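Local coordinates for protein trans-2-enoyl-CoA reductase [NADH] (PDB 4GGO) that reduces the carbon-carbon double bond of trans-2-enoyl-CoA substrates such as crotonyl-CoA with NADH, in fatty acid biosynthesis, at residues 18-24 with 92-98. Numbering follows the deposited sequence.
Sequences NAHPQGC and YGTPGWY
N18 lies over one face of the Y92 ring in a CH-pi contact, with N18 CB 3.4 Å from the Y92 ring centroid and 8° off the ring normal. Chi1 p puts the N18 amide at the hydroxyl end, where N18 ND2 gives a weak hydrogen bond to Y92 OH (3.4 Å); its stronger partner is the carbonyl of K8. N18 to H20 run extended, and helix 21-38 then begins. H20 is its N-cap: chi1 t brings H20 ND1 back to accept from G23 N at 3.3 Å. In the other segment Y92 to T94 are also extended, and T94 is the N-cap position of helix 95-110. Two helix starts with their lead-in loops thus pack together, in CA register N18-Y92 (6.2 Å), A19-P95 (5.5 Å) and P21-Y98 (5.9 Å). Helix 95-110 follows strand 77-82 and precedes strand 114-118, the beta-alpha-beta order of a Rossmann fold. T94 OG1 hydrogen-bonds E84, which is important for discriminating NADH from NADPH. The P95 side chain lies about 6 Å from those of E84 and NAD(+)-binding N60. A19 CB fills the middle, 4.1 Å from P95 CD and 4.3 Å from Y98 CE2. P21 CA makes a CH-pi contact with Y98, 4.2 Å from the ring centroid and 21° off its normal. Y98 OH accepts from G93 N (3.1 Å) and is also hydrogen-bonded to F398 O. One turn into helix 21-38, C24 CB meets Y98 CB at 3.8 Å.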
ATOM      1  N   ASN A  18       3.412  19.101  -0.771  1.00 37.95           N
ATOM      2  CA  ASN A  18       2.673  19.445   0.441  1.00 38.14           C
ATOM      3  C   ASN A  18       1.467  18.544   0.703  1.00 41.23           C
ATOM      4  O   ASN A  18       1.248  17.559  -0.000  1.00 34.04           O
ATOM      5  CB  ASN A  18       2.241  20.912   0.401  1.00 37.19           C
ATOM      6  CG  ASN A  18       1.406  21.239  -0.819  1.00 36.37           C
ATOM      7  OD1 ASN A  18       1.457  20.535  -1.827  1.00 39.32           O
ATOM      8  ND2 ASN A  18       0.634  22.316  -0.737  1.00 35.92           N
ATOM      9  N   ALA A  19       0.689  18.887   1.725  1.00 35.40           N
ATOM     10  CA  ALA A  19      -0.482  18.099   2.091  1.00 36.34           C
ATOM     11  C   ALA A  19      -1.537  18.954   2.784  1.00 38.86           C
ATOM     12  O   ALA A  19      -1.211  19.913   3.483  1.00 39.30           O
ATOM     13  CB  ALA A  19      -0.077  16.932   2.978  1.00 31.27           C
ATOM     14  N   HIS A  20      -2.801  18.598   2.584  1.00 30.92           N
ATOM     15  CA  HIS A  20      -3.907  19.306   3.213  1.00 32.27           C
ATOM     16  C   HIS A  20      -4.376  18.534   4.443  1.00 32.69           C
ATOM     17  O   HIS A  20      -4.870  17.414   4.322  1.00 31.45           O
ATOM     18  CB  HIS A  20      -5.059  19.475   2.222  1.00 32.86           C
ATOM     19  CG  HIS A  20      -5.979  20.610   2.550  1.00 39.66           C
ATOM     20  ND1 HIS A  20      -7.016  20.492   3.451  1.00 37.35           N
ATOM     21  CD2 HIS A  20      -6.022  21.883   2.093  1.00 37.76           C
ATOM     22  CE1 HIS A  20      -7.656  21.645   3.536  1.00 42.57           C
ATOM     23  NE2 HIS A  20      -7.073  22.505   2.721  1.00 44.32           N
ATOM     24  N   PRO A  21      -4.211  19.131   5.635  1.00 31.99           N
ATOM     25  CA  PRO A  21      -4.523  18.483   6.915  1.00 34.79           C
ATOM     26  C   PRO A  21      -5.964  17.985   7.009  1.00 32.61           C
ATOM     27  O   PRO A  21      -6.186  16.832   7.375  1.00 33.55           O
ATOM     28  CB  PRO A  21      -4.285  19.600   7.937  1.00 37.05           C
ATOM     29  CG  PRO A  21      -3.300  20.502   7.278  1.00 37.45           C
ATOM     30  CD  PRO A  21      -3.662  20.484   5.823  1.00 35.74           C
ATOM     31  N   GLN A  22      -6.925  18.842   6.684  1.00 33.83           N
ATOM     32  CA  GLN A  22      -8.335  18.472   6.775  1.00 34.74           C
ATOM     33  C   GLN A  22      -8.713  17.468   5.691  1.00 33.90           C
ATOM     34  O   GLN A  22      -9.540  16.584   5.912  1.00 34.98           O
ATOM     35  CB  GLN A  22      -9.235  19.708   6.690  1.00 38.03           C
ATOM     36  CG  GLN A  22      -9.170  20.622   7.905  1.00 42.59           C
ATOM     37  CD  GLN A  22      -7.874  21.405   7.983  1.00 40.41           C
ATOM     38  OE1 GLN A  22      -7.084  21.228   8.910  1.00 45.77           O
ATOM     39  NE2 GLN A  22      -7.647  22.274   7.004  1.00 42.32           N
ATOM     40  N   GLY A  23      -8.104  17.615   4.519  1.00 30.96           N
ATOM     41  CA  GLY A  23      -8.341  16.706   3.414  1.00 27.92           C
ATOM     42  C   GLY A  23      -7.890  15.297   3.738  1.00 33.88           C
ATOM     43  O   GLY A  23      -8.573  14.325   3.412  1.00 33.21           O
ATOM     44  N   CYS A  24      -6.731  15.185   4.381  1.00 25.61           N
ATOM     45  CA  CYS A  24      -6.220  13.890   4.815  1.00 25.55           C
ATOM     46  C   CYS A  24      -7.151  13.269   5.850  1.00 32.18           C
ATOM     47  O   CYS A  24      -7.417  12.067   5.821  1.00 28.88           O
ATOM     48  CB  CYS A  24      -4.809  14.032   5.391  1.00 29.67           C
ATOM     49  SG  CYS A  24      -3.544  14.478   4.176  1.00 28.23           S
ATOM     50  N   TYR A  92       4.894  22.000   6.595  1.00 45.04           N
ATOM     51  CA  TYR A  92       4.074  20.829   6.304  1.00 42.03           C
ATOM     52  C   TYR A  92       4.625  19.563   6.940  1.00 36.85           C
ATOM     53  O   TYR A  92       5.836  19.380   7.042  1.00 42.81           O
ATOM     54  CB  TYR A  92       3.980  20.595   4.796  1.00 40.85           C
ATOM     55  CG  TYR A  92       3.215  21.643   4.030  1.00 41.35           C
ATOM     56  CD1 TYR A  92       1.826  21.639   4.009  1.00 49.30           C
ATOM     57  CD2 TYR A  92       3.879  22.625   3.308  1.00 43.83           C
ATOM     58  CE1 TYR A  92       1.121  22.591   3.299  1.00 48.85           C
ATOM     59  CE2 TYR A  92       3.183  23.580   2.595  1.00 47.29           C
ATOM     60  CZ  TYR A  92       1.804  23.559   2.594  1.00 49.33           C
ATOM     61  OH  TYR A  92       1.104  24.507   1.886  1.00 55.56           O
ATOM     62  N   GLY A  93       3.721  18.686   7.356  1.00 34.11           N
ATOM     63  CA  GLY A  93       4.093  17.330   7.698  1.00 34.54           C
ATOM     64  C   GLY A  93       3.822  16.459   6.488  1.00 36.97           C
ATOM     65  O   GLY A  93       3.215  16.916   5.520  1.00 29.41           O
ATOM     66  N   THR A  94       4.280  15.214   6.524  1.00 32.22           N
ATOM     67  CA  THR A  94       3.941  14.273   5.466  1.00 29.11           C
ATOM     68  C   THR A  94       2.464  13.916   5.607  1.00 26.91           C
ATOM     69  O   THR A  94       1.920  13.968   6.709  1.00 23.90           O
ATOM     70  CB  THR A  94       4.810  13.002   5.539  1.00 29.63           C
ATOM     71  OG1 THR A  94       4.705  12.420   6.843  1.00 31.45           O
ATOM     72  CG2 THR A  94       6.265  13.338   5.257  1.00 34.62           C
ATOM     73  N   PRO A  95       1.800  13.575   4.488  1.00 28.23           N
ATOM     74  CA  PRO A  95       0.379  13.208   4.551  1.00 25.96           C
ATOM     75  C   PRO A  95       0.109  12.069   5.533  1.00 26.59           C
ATOM     76  O   PRO A  95      -0.947  12.043   6.168  1.00 27.53           O
ATOM     77  CB  PRO A  95       0.057  12.772   3.113  1.00 31.39           C
ATOM     78  CG  PRO A  95       1.386  12.600   2.432  1.00 32.05           C
ATOM     79  CD  PRO A  95       2.309  13.559   3.107  1.00 29.24           C
ATOM     80  N   GLY A  96       1.063  11.154   5.668  1.00 20.31           N
ATOM     81  CA  GLY A  96       0.921  10.037   6.583  1.00 22.12           C
ATOM     82  C   GLY A  96       0.832  10.461   8.037  1.00 26.02           C
ATOM     83  O   GLY A  96       0.214   9.778   8.854  1.00 22.97           O
ATOM     84  N   TRP A  97       1.456  11.590   8.363  1.00 24.17           N
ATOM     85  CA  TRP A  97       1.413  12.127   9.719  1.00 26.83           C
ATOM     86  C   TRP A  97      -0.012  12.530  10.070  1.00 24.36           C
ATOM     87  O   TRP A  97      -0.529  12.159  11.122  1.00 28.38           O
ATOM     88  CB  TRP A  97       2.355  13.328   9.852  1.00 27.41           C
ATOM     89  CG  TRP A  97       2.546  13.809  11.262  1.00 33.31           C
ATOM     90  CD1 TRP A  97       3.246  13.184  12.253  1.00 34.52           C
ATOM     91  CD2 TRP A  97       2.045  15.026  11.832  1.00 30.54           C
ATOM     92  NE1 TRP A  97       3.205  13.932  13.406  1.00 35.17           N
ATOM     93  CE2 TRP A  97       2.474  15.066  13.174  1.00 32.96           C
ATOM     94  CE3 TRP A  97       1.271  16.081  11.340  1.00 32.63           C
ATOM     95  CZ2 TRP A  97       2.156  16.121  14.028  1.00 38.49           C
ATOM     96  CZ3 TRP A  97       0.956  17.127  12.191  1.00 37.10           C
ATOM     97  CH2 TRP A  97       1.398  17.139  13.519  1.00 38.70           C
ATOM     98  N   TYR A  98      -0.645  13.283   9.177  1.00 27.71           N
ATOM     99  CA  TYR A  98      -2.024  13.712   9.372  1.00 26.25           C
ATOM    100  C   TYR A  98      -2.976  12.518   9.381  1.00 34.27           C
ATOM    101  O   TYR A  98      -3.922  12.475  10.172  1.00 28.89           O
ATOM    102  CB  TYR A  98      -2.434  14.721   8.295  1.00 25.87           C
ATOM    103  CG  TYR A  98      -1.573  15.966   8.283  1.00 33.08           C
ATOM    104  CD1 TYR A  98      -1.732  16.952   9.249  1.00 33.12           C
ATOM    105  CD2 TYR A  98      -0.601  16.154   7.310  1.00 28.24           C
ATOM    106  CE1 TYR A  98      -0.947  18.091   9.246  1.00 35.80           C
ATOM    107  CE2 TYR A  98       0.188  17.291   7.298  1.00 36.91           C
ATOM    108  CZ  TYR A  98       0.011  18.255   8.269  1.00 33.79           C
ATOM    109  OH  TYR A  98       0.792  19.388   8.263  1.00 39.62           O
TER